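Long-range contacts in tryptophan--tRNA ligase (Campylobacter jejuni subsp. jejuni, PDB 3TZL), which probably catalyses, as an ATP-dependent class I synthetase working as a homodimer, the attachment of tryptophan to its cognate tRNA: residues Ala65-Ser69 with Lys283-Leu288; Leu103-Ser109 with Gln151-Ile155; Gln198-Asp202 with Gln213-Ile217. All coordinates share one frame; numbering follows the deposited sequence.

Interaction 1: residues Ala65-Ser69 with Lys283-Leu288; sequences AAFLS and KYNELL
Apolar packing dominates where Ala-65 and Ala-66 meet Tyr-284, Leu-287 and Leu-288. The methyl of Ala-65 points at the opposite helix and is met there by three side chains: CB lies 3.8 Å from CD1 of Tyr-284 and 4.0 Å from CB of Leu-287, with CD2 of Leu-288 about as near. Because CG of Tyr-284 stands anti to its own backbone N (chi1 176°), the ring reaches alongside the alanines and sets its CD1-CE1 edge against their backbone; Ala-65 O and Ala-66 N both lie in the plane of the ring. The methyl of Ala-66 comes up to CE1, and CD1 of Leu-288 rests over one face of the ring toward its rim. Farther along, CD1 of Leu-287 reaches CB of Leu-68.

Polar contacts gather at the end nearer Lys-283. Its chain, fully extended from CB to NZ, runs past Ser-69 and delivers the ammonium to the carbonyl of Leu-68, with NZ 3.2 Å from O. The approach is from above the carbonyl plane, at a C=O...N angle of 117°, away from the usual lone-pair directions. Ser-69 turns its hydroxyl back to its own helix: OG donates to Ala-65 O at 2.7 Å, while Ser-69 N reaches the same oxygen from the opposite face. The buried hydroxyl is thereby satisfied within its helix, although it also packs against CB of Tyr-284.

Phe-204 stacks on the Tyr-284 ring and also touches Ala-66, while Ile-297 of helix 291-320 touches both Leu-68 and Leu-287. The axes of 65-69 and 283-288 approach to 8.7 Å with their directions 140° apart, an inclined, broadly antiparallel crossing over small residues that joins helix 53-70 of the class I nucleotide-binding fold to helix 278-289 of the C-terminal helical region.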
loop_
_atom_site.group_PDB
_atom_site.type_symbol
_atom_site.label_atom_id
_atom_site.label_comp_id
_atom_site.label_asym_id
_atom_site.label_seq_id
_atom_site.Cartn_x
_atom_site.Cartn_y
_atom_site.Cartn_z
ATOM N N ALA B 65 17.527 -11.672 -15.049
ATOM C CA ALA B 65 18.565 -12.245 -15.923
ATOM C C ALA B 65 18.271 -13.703 -16.254
ATOM O O ALA B 65 18.418 -14.126 -17.403
ATOM C CB ALA B 65 19.943 -12.121 -15.288
ATOM N N ALA B 66 17.832 -14.467 -15.262
ATOM C CA ALA B 66 17.523 -15.876 -15.494
ATOM C C ALA B 66 16.365 -16.071 -16.478
ATOM O O ALA B 66 16.431 -16.913 -17.377
ATOM C CB ALA B 66 17.217 -16.578 -14.183
ATOM N N PHE B 67 15.289 -15.308 -16.317
ATOM C CA PHE B 67 14.135 -15.566 -17.175
ATOM C C PHE B 67 14.391 -15.095 -18.604
ATOM O O PHE B 67 13.997 -15.745 -19.576
ATOM C CB PHE B 67 12.848 -14.997 -16.573
ATOM C CG PHE B 67 12.363 -15.758 -15.356
ATOM C CD1 PHE B 67 11.763 -16.995 -15.490
ATOM C CD2 PHE B 67 12.507 -15.230 -14.087
ATOM C CE1 PHE B 67 11.317 -17.700 -14.368
ATOM C CE2 PHE B 67 12.083 -15.924 -12.965
ATOM C CZ PHE B 67 11.481 -17.161 -13.107
ATOM N N LEU B 68 15.071 -13.966 -18.734
ATOM C CA LEU B 68 15.488 -13.508 -20.045
ATOM C C LEU B 68 16.395 -14.544 -20.697
ATOM O O LEU B 68 16.193 -14.912 -21.860
ATOM C CB LEU B 68 16.187 -12.156 -19.931
ATOM C CG LEU B 68 15.219 -11.030 -19.593
ATOM C CD1 LEU B 68 15.979 -9.761 -19.295
ATOM C CD2 LEU B 68 14.259 -10.812 -20.741
ATOM N N SER B 69 17.375 -15.038 -19.939
ATOM C CA SER B 69 18.323 -16.029 -20.466
ATOM C C SER B 69 17.673 -17.317 -20.956
ATOM O O SER B 69 18.144 -17.927 -21.912
ATOM C CB SER B 69 19.367 -16.376 -19.415
ATOM O OG SER B 69 20.140 -15.232 -19.176
ATOM N N LYS B 283 24.604 -15.770 -21.502
ATOM C CA LYS B 283 23.723 -14.611 -21.540
ATOM C C LYS B 283 23.401 -14.108 -20.113
ATOM O O LYS B 283 23.392 -12.890 -19.839
ATOM C CB LYS B 283 22.445 -14.961 -22.292
ATOM C CG LYS B 283 21.455 -13.822 -22.385
ATOM C CD LYS B 283 20.304 -14.223 -23.288
ATOM C CE LYS B 283 19.154 -13.233 -23.227
ATOM N NZ LYS B 283 18.053 -13.691 -24.129
ATOM N N TYR B 284 23.141 -15.058 -19.218
ATOM C CA TYR B 284 22.869 -14.770 -17.820
ATOM C C TYR B 284 24.005 -13.970 -17.186
ATOM O O TYR B 284 23.789 -12.876 -16.649
ATOM C CB TYR B 284 22.649 -16.088 -17.089
ATOM C CG TYR B 284 22.438 -16.003 -15.588
ATOM C CD1 TYR B 284 21.201 -15.654 -15.047
ATOM C CD2 TYR B 284 23.456 -16.352 -14.713
ATOM C CE1 TYR B 284 21.003 -15.620 -13.653
ATOM C CE2 TYR B 284 23.276 -16.317 -13.335
ATOM C CZ TYR B 284 22.052 -15.957 -12.814
ATOM O OH TYR B 284 21.912 -15.935 -11.450
ATOM N N ASN B 285 25.212 -14.515 -17.272
ATOM C CA ASN B 285 26.405 -13.853 -16.764
ATOM C C ASN B 285 26.669 -12.484 -17.372
ATOM O O ASN B 285 27.043 -11.555 -16.656
ATOM C CB ASN B 285 27.622 -14.762 -16.939
ATOM C CG ASN B 285 27.559 -15.974 -16.031
ATOM O OD1 ASN B 285 27.316 -15.846 -14.826
ATOM N ND2 ASN B 285 27.743 -17.160 -16.604
ATOM N N GLU B 286 26.479 -12.363 -18.683
ATOM C CA GLU B 286 26.597 -11.073 -19.362
ATOM C C GLU B 286 25.629 -10.024 -18.794
ATOM O O GLU B 286 26.012 -8.885 -18.548
ATOM C CB GLU B 286 26.400 -11.240 -20.879
ATOM C CG GLU B 286 26.298 -9.937 -21.687
ATOM C CD GLU B 286 24.847 -9.505 -21.976
ATOM O OE1 GLU B 286 23.999 -10.383 -22.271
ATOM O OE2 GLU B 286 24.555 -8.284 -21.911
ATOM N N LEU B 287 24.378 -10.411 -18.577
ATOM C CA LEU B 287 23.378 -9.486 -18.058
ATOM C C LEU B 287 23.690 -9.035 -16.626
ATOM O O LEU B 287 23.271 -7.961 -16.204
ATOM C CB LEU B 287 21.983 -10.116 -18.120
ATOM C CG LEU B 287 21.364 -10.318 -19.508
ATOM C CD1 LEU B 287 20.189 -11.296 -19.427
ATOM C CD2 LEU B 287 20.911 -8.995 -20.140
ATOM N N LEU B 288 24.426 -9.854 -15.883
ATOM C CA LEU B 288 24.790 -9.502 -14.519
ATOM C C LEU B 288 26.084 -8.699 -14.454
ATOM O O LEU B 288 26.266 -7.888 -13.548
ATOM C CB LEU B 288 24.898 -10.751 -13.641
ATOM C CG LEU B 288 23.576 -11.477 -13.415
ATOM C CD1 LEU B 288 23.802 -12.722 -12.557
ATOM C CD2 LEU B 288 22.579 -10.531 -12.764
#

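Interaction 2: residues Leu103-Ser109 with Gln151-Ile155; sequences LLERAHS and QHVEI
Leu-103 meets Ile-155 at one end of the contact, its CG lying 4.2 Å from CG1 of the isoleucine. CD1 of Ile-155 comes up to the carbonyl oxygen of Leu-103 and, more loosely, to the methyl of Ala-107. The side chain of Leu-104 packs on helix 122-137 and on His-122 of the second subunit.

At Arg-106 it is the backbone that engages. Gln-151, with CG trans to its backbone N (chi1 -168°) and the chain extended beyond, carries its amide to this turn. The carbonyl oxygen of Arg-106 accepts a hydrogen bond from Gln-151 NE2 at 3.2 Å, with the donor above the carbonyl plane. Ala-107, the N-cap of helix 108-115, places its CA 3.4 Å from Gln-151 OE1. The next residue, His-108, gives its backbone N to Gln-151 OE1 at 3.0 Å. This bond is nearly straight, 164° at the hydrogen, and falls in the carbonyl plane on a lone pair. The imidazole of His-108 crosses the glutamine side chain at about a right angle, bringing CD2 within 3.4 Å of Gln-151 OE1. Water 1 donates to Gln-151 OE1 at 2.7 Å and accepts from Ser-109 N.

Ser-109 closes the segment with a hydrogen bond of 3.0 Å between its OG and NE2 of His-152, met at the ring edge in plane. The other imidazole nitrogen, ND1, is bonded to Gln-149 of the tryptophan pocket, and the ring of Tyr-127 meets that of His-152 at a steep angle.

Both ends of the Gln-151 amide are thus used at the turn between two helices: NE2 holds a carbonyl and OE1 takes up an amide N-H of the first turn of helix 108-115. His-152, bonded through both nitrogens, is probably held in its rotation, its side chain about 5 Å from the bound tryptophan, as a second-shell residue behind Gln-149.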
loop_
_atom_site.group_PDB
_atom_site.type_symbol
_atom_site.label_atom_id
_atom_site.label_comp_id
_atom_site.label_asym_id
_atom_site.label_seq_id
_atom_site.Cartn_x
_atom_site.Cartn_y
_atom_site.Cartn_z
ATOM N N LEU B 103 -12.417 -12.077 4.034
ATOM C CA LEU B 103 -11.741 -12.631 2.867
ATOM C C LEU B 103 -10.260 -12.916 3.161
ATOM O O LEU B 103 -9.706 -13.914 2.700
ATOM C CB LEU B 103 -11.857 -11.656 1.696
ATOM C CG LEU B 103 -12.518 -12.091 0.390
ATOM C CD1 LEU B 103 -13.920 -12.628 0.620
ATOM C CD2 LEU B 103 -12.538 -10.909 -0.576
ATOM N N LEU B 104 -9.620 -12.029 3.920
ATOM C CA LEU B 104 -8.179 -12.126 4.149
ATOM C C LEU B 104 -7.898 -13.009 5.349
ATOM O O LEU B 104 -6.872 -13.677 5.393
ATOM C CB LEU B 104 -7.542 -10.733 4.345
ATOM C CG LEU B 104 -7.628 -9.751 3.170
ATOM C CD1 LEU B 104 -7.107 -8.381 3.566
ATOM C CD2 LEU B 104 -6.878 -10.276 1.941
ATOM N N GLU B 105 -8.814 -13.000 6.320
ATOM C CA GLU B 105 -8.701 -13.866 7.490
ATOM C C GLU B 105 -8.822 -15.332 7.100
ATOM O O GLU B 105 -8.300 -16.207 7.791
ATOM C CB GLU B 105 -9.758 -13.514 8.545
ATOM C CG GLU B 105 -9.490 -12.195 9.254
ATOM C CD GLU B 105 -10.687 -11.673 10.035
ATOM O OE1 GLU B 105 -11.744 -12.340 10.047
ATOM O OE2 GLU B 105 -10.570 -10.584 10.637
ATOM N N ARG B 106 -9.506 -15.606 5.993
ATOM C CA ARG B 106 -9.682 -16.984 5.550
ATOM C C ARG B 106 -8.590 -17.458 4.588
ATOM O O ARG B 106 -8.519 -18.641 4.265
ATOM C CB ARG B 106 -11.069 -17.185 4.929
ATOM C CG ARG B 106 -12.191 -17.166 5.947
ATOM C CD ARG B 106 -13.545 -17.331 5.297
ATOM N NE ARG B 106 -14.459 -16.308 5.787
ATOM C CZ ARG B 106 -14.987 -15.358 5.029
ATOM N NH1 ARG B 106 -14.715 -15.310 3.733
ATOM N NH2 ARG B 106 -15.804 -14.466 5.568
ATOM N N ALA B 107 -7.753 -16.538 4.122
ATOM C CA ALA B 107 -6.656 -16.900 3.228
ATOM C C ALA B 107 -5.753 -17.917 3.926
ATOM O O ALA B 107 -5.316 -17.704 5.062
ATOM C CB ALA B 107 -5.861 -15.659 2.832
ATOM N N HIS B 108 -5.506 -19.037 3.261
ATOM C CA HIS B 108 -4.741 -20.113 3.867
ATOM C C HIS B 108 -3.327 -19.664 4.201
ATOM O O HIS B 108 -2.779 -20.042 5.230
ATOM C CB HIS B 108 -4.730 -21.336 2.955
ATOM C CG HIS B 108 -6.035 -22.066 2.925
ATOM N ND1 HIS B 108 -6.560 -22.699 4.035
ATOM C CD2 HIS B 108 -6.926 -22.259 1.924
ATOM C CE1 HIS B 108 -7.717 -23.252 3.716
ATOM N NE2 HIS B 108 -7.963 -23.000 2.442
ATOM N N SER B 109 -2.756 -18.825 3.357
ATOM C CA SER B 109 -1.415 -18.329 3.587
ATOM C C SER B 109 -1.292 -17.608 4.925
ATOM O O SER B 109 -0.265 -17.644 5.548
ATOM C CB SER B 109 -0.940 -17.444 2.429
ATOM O OG SER B 109 -1.954 -16.577 1.941
ATOM N N GLN B 151 -6.912 -19.648 -4.388
ATOM C CA GLN B 151 -7.718 -18.828 -3.503
ATOM C C GLN B 151 -7.396 -17.348 -3.689
ATOM O O GLN B 151 -8.280 -16.501 -3.675
ATOM C CB GLN B 151 -7.508 -19.261 -2.056
ATOM C CG GLN B 151 -8.516 -18.675 -1.089
ATOM C CD GLN B 151 -8.154 -18.972 0.347
ATOM O OE1 GLN B 151 -6.980 -19.127 0.681
ATOM N NE2 GLN B 151 -9.158 -19.059 1.203
ATOM N N HIS B 152 -6.125 -17.031 -3.890
ATOM C CA HIS B 152 -5.747 -15.641 -4.117
ATOM C C HIS B 152 -6.440 -15.025 -5.338
ATOM O O HIS B 152 -6.878 -13.877 -5.290
ATOM C CB HIS B 152 -4.233 -15.514 -4.223
ATOM C CG HIS B 152 -3.530 -15.801 -2.939
ATOM N ND1 HIS B 152 -2.242 -16.281 -2.886
ATOM C CD2 HIS B 152 -3.940 -15.680 -1.656
ATOM C CE1 HIS B 152 -1.887 -16.441 -1.624
ATOM N NE2 HIS B 152 -2.897 -16.078 -0.858
ATOM N N VAL B 153 -6.540 -15.787 -6.421
ATOM C CA VAL B 153 -7.195 -15.300 -7.630
ATOM C C VAL B 153 -8.694 -15.098 -7.390
ATOM O O VAL B 153 -9.273 -14.118 -7.863
ATOM C CB VAL B 153 -6.972 -16.258 -8.792
ATOM C CG1 VAL B 153 -7.641 -15.729 -10.056
ATOM C CG2 VAL B 153 -5.467 -16.469 -9.007
ATOM N N GLU B 154 -9.306 -16.020 -6.643
ATOM C CA GLU B 154 -10.695 -15.886 -6.221
ATOM C C GLU B 154 -10.917 -14.626 -5.391
ATOM O O GLU B 154 -11.924 -13.917 -5.553
ATOM C CB GLU B 154 -11.128 -17.118 -5.425
ATOM C CG GLU B 154 -11.186 -18.399 -6.244
ATOM C CD GLU B 154 -11.549 -19.609 -5.405
ATOM O OE1 GLU B 154 -11.569 -19.489 -4.163
ATOM O OE2 GLU B 154 -11.812 -20.682 -5.990
ATOM N N ILE B 155 -9.980 -14.342 -4.495
ATOM C CA ILE B 155 -10.043 -13.102 -3.735
ATOM C C ILE B 155 -10.009 -11.896 -4.682
ATOM O O ILE B 155 -10.795 -10.954 -4.532
ATOM C CB ILE B 155 -8.896 -13.017 -2.731
ATOM C CG1 ILE B 155 -9.212 -13.874 -1.508
ATOM C CG2 ILE B 155 -8.642 -11.583 -2.319
ATOM C CD1 ILE B 155 -7.984 -14.248 -0.702
HETATM O O HOH W 1 -4.324 -18.804 0.486
#

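Interaction 3: residues Gln198-Asp202 with Gln213-Ile217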
loop_
_atom_site.group_PDB
_atom_site.type_symbol
_atom_site.label_atom_id
_atom_site.label_comp_id
_atom_site.label_asym_id
_atom_site.label_seq_id
_atom_site.Cartn_x
_atom_site.Cartn_y
_atom_site.Cartn_z
ATOM N N GLN B 198 17.332 -31.130 -1.437
ATOM C CA GLN B 198 18.732 -30.985 -1.838
ATOM C C GLN B 198 19.120 -32.060 -2.852
ATOM O O GLN B 198 20.203 -32.657 -2.786
ATOM C CB GLN B 198 19.659 -31.020 -0.618
ATOM C CG GLN B 198 19.298 -30.011 0.471
ATOM C CD GLN B 198 20.076 -30.243 1.755
ATOM O OE1 GLN B 198 19.836 -31.215 2.473
ATOM N NE2 GLN B 198 21.020 -29.357 2.043
ATOM N N ASN B 199 18.217 -32.307 -3.792
ATOM C CA ASN B 199 18.443 -33.316 -4.806
ATOM C C ASN B 199 18.440 -32.699 -6.206
ATOM O O ASN B 199 18.089 -33.365 -7.183
ATOM C CB ASN B 199 17.379 -34.416 -4.694
ATOM C CG ASN B 199 15.978 -33.913 -4.995
ATOM O OD1 ASN B 199 15.754 -32.717 -5.218
ATOM N ND2 ASN B 199 15.021 -34.834 -5.019
ATOM N N THR B 200 18.817 -31.424 -6.292
ATOM C CA THR B 200 18.615 -30.663 -7.520
ATOM C C THR B 200 19.787 -30.732 -8.499
ATOM O O THR B 200 20.892 -31.099 -8.146
ATOM C CB THR B 200 18.281 -29.170 -7.225
ATOM O OG1 THR B 200 19.422 -28.511 -6.664
ATOM C CG2 THR B 200 17.130 -29.064 -6.245
ATOM N N ILE B 201 19.511 -30.383 -9.746
ATOM C CA ILE B 201 20.549 -30.077 -10.717
ATOM C C ILE B 201 20.287 -28.652 -11.188
ATOM O O ILE B 201 19.258 -28.372 -11.810
ATOM C CB ILE B 201 20.534 -31.049 -11.887
ATOM C CG1 ILE B 201 21.041 -32.414 -11.434
ATOM C CG2 ILE B 201 21.412 -30.539 -13.026
ATOM C CD1 ILE B 201 20.834 -33.496 -12.459
ATOM N N ASP B 202 21.210 -27.755 -10.850
ATOM C CA ASP B 202 21.029 -26.324 -11.076
ATOM C C ASP B 202 21.444 -25.895 -12.484
ATOM O O ASP B 202 22.288 -26.529 -13.128
ATOM C CB ASP B 202 21.781 -25.508 -10.012
ATOM C CG ASP B 202 21.340 -25.854 -8.592
ATOM O OD1 ASP B 202 20.169 -26.226 -8.395
ATOM O OD2 ASP B 202 22.174 -25.763 -7.668
ATOM N N GLN B 213 26.798 -32.227 -8.446
ATOM C CA GLN B 213 25.392 -32.603 -8.368
ATOM C C GLN B 213 25.114 -33.858 -9.174
ATOM O O GLN B 213 24.421 -34.761 -8.712
ATOM C CB GLN B 213 24.512 -31.450 -8.836
ATOM C CG GLN B 213 24.574 -30.287 -7.863
ATOM C CD GLN B 213 23.750 -29.090 -8.283
ATOM O OE1 GLN B 213 23.350 -28.951 -9.448
ATOM N NE2 GLN B 213 23.493 -28.207 -7.327
ATOM N N ILE B 214 25.669 -33.917 -10.378
ATOM C CA ILE B 214 25.452 -35.063 -11.245
ATOM C C ILE B 214 26.105 -36.307 -10.660
ATOM O O ILE B 214 25.557 -37.399 -10.741
ATOM C CB ILE B 214 25.945 -34.776 -12.669
ATOM C CG1 ILE B 214 24.941 -33.865 -13.394
ATOM C CG2 ILE B 214 26.101 -36.044 -13.447
ATOM C CD1 ILE B 214 25.430 -33.394 -14.721
ATOM N N SER B 215 27.269 -36.134 -10.041
ATOM C CA SER B 215 27.987 -37.254 -9.437
ATOM C C SER B 215 27.155 -37.921 -8.354
ATOM O O SER B 215 27.271 -39.120 -8.122
ATOM C CB SER B 215 29.309 -36.780 -8.839
ATOM O OG SER B 215 30.405 -37.407 -9.475
ATOM N N SER B 216 26.307 -37.131 -7.705
ATOM C CA SER B 216 25.510 -37.593 -6.579
ATOM C C SER B 216 24.300 -38.392 -7.008
ATOM O O SER B 216 23.569 -38.895 -6.160
ATOM C CB SER B 216 25.040 -36.405 -5.735
ATOM O OG SER B 216 23.966 -35.714 -6.365
ATOM N N ILE B 217 24.070 -38.500 -8.314
ATOM C CA ILE B 217 22.893 -39.213 -8.805
ATOM C C ILE B 217 22.950 -40.686 -8.397
ATOM O O ILE B 217 23.985 -41.343 -8.544
ATOM C CB ILE B 217 22.743 -39.097 -10.329
ATOM C CG1 ILE B 217 22.456 -37.644 -10.733
ATOM C CG2 ILE B 217 21.633 -40.017 -10.830
ATOM C CD1 ILE B 217 22.714 -37.373 -12.232
#
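Asp-202 N donates to OE1 of Gln-213 at 2.8 Å, a nearly straight bond of 166° at the hydrogen, tilted modestly from the amide's carbonyl plane. The other end of the same amide returns to the same residue: Gln-213 NE2 donates to OD2 of Asp-202, also at 2.8 Å. Here the nitrogen comes from above the carboxylate plane, while the oxygen lies in the plane of the amide, the two flat groups being turned 78° against each other.

Gln-213 can span this gap because its chain is extended beyond CG (chi2 179°), which lays CB, CG and CD past the carbonyl oxygen of Thr-200, with CD 3.5 Å from that O. Its OE1 also comes within 3.3 Å of CA of Ile-201. On the other carboxylate oxygen, Thr-200 OG1 donates to Asp-202 OD1 from the syn side at 3.0 Å, tilted out of the carboxylate plane.

Beside the polar pair, Ile-201 turns CD1 toward a pair of isoleucines, 4.2 Å from CG1 of Ile-214 and 4.3 Å from CD1 of Ile-217. Helices 234-239 and 262-276 close over this apolar patch.

Two donors, one on each oxygen, hold the buried carboxylate of Asp-202 and would be expected to stabilise its negative charge. The glutamine amide, paired through both ends, ties helix 207-215 to both the backbone N and the carboxylate of Asp-202, a few residues after the KMSKS region; the side chain of Thr-200, which it passes, lies about 5 Å from the bound ADP and touches His-17 of the HIGH region.

Interaction 1 joins residues farthest apart in sequence, and the chain it encloses contains interaction 2 and then interaction 3, in that order. Interactions 1 and 2 lie on opposite sides of the chain's centre, 34 Å apart between centres; the centre of interaction 3 is 22 Å from that of the first and 36 Å from that of the second, and no two touch. Interactions 2 and 3 adjoin the active site, the helix 150-167 contact beside the bound tryptophan and the loop leading to helix 207-215 beside ADP. Interaction 1 lies farther off, where helix 53-70, which connects two strands of the parallel sheet, receives helix 278-289. The tryptophan and nucleotide sites are thus bordered by separate contacts.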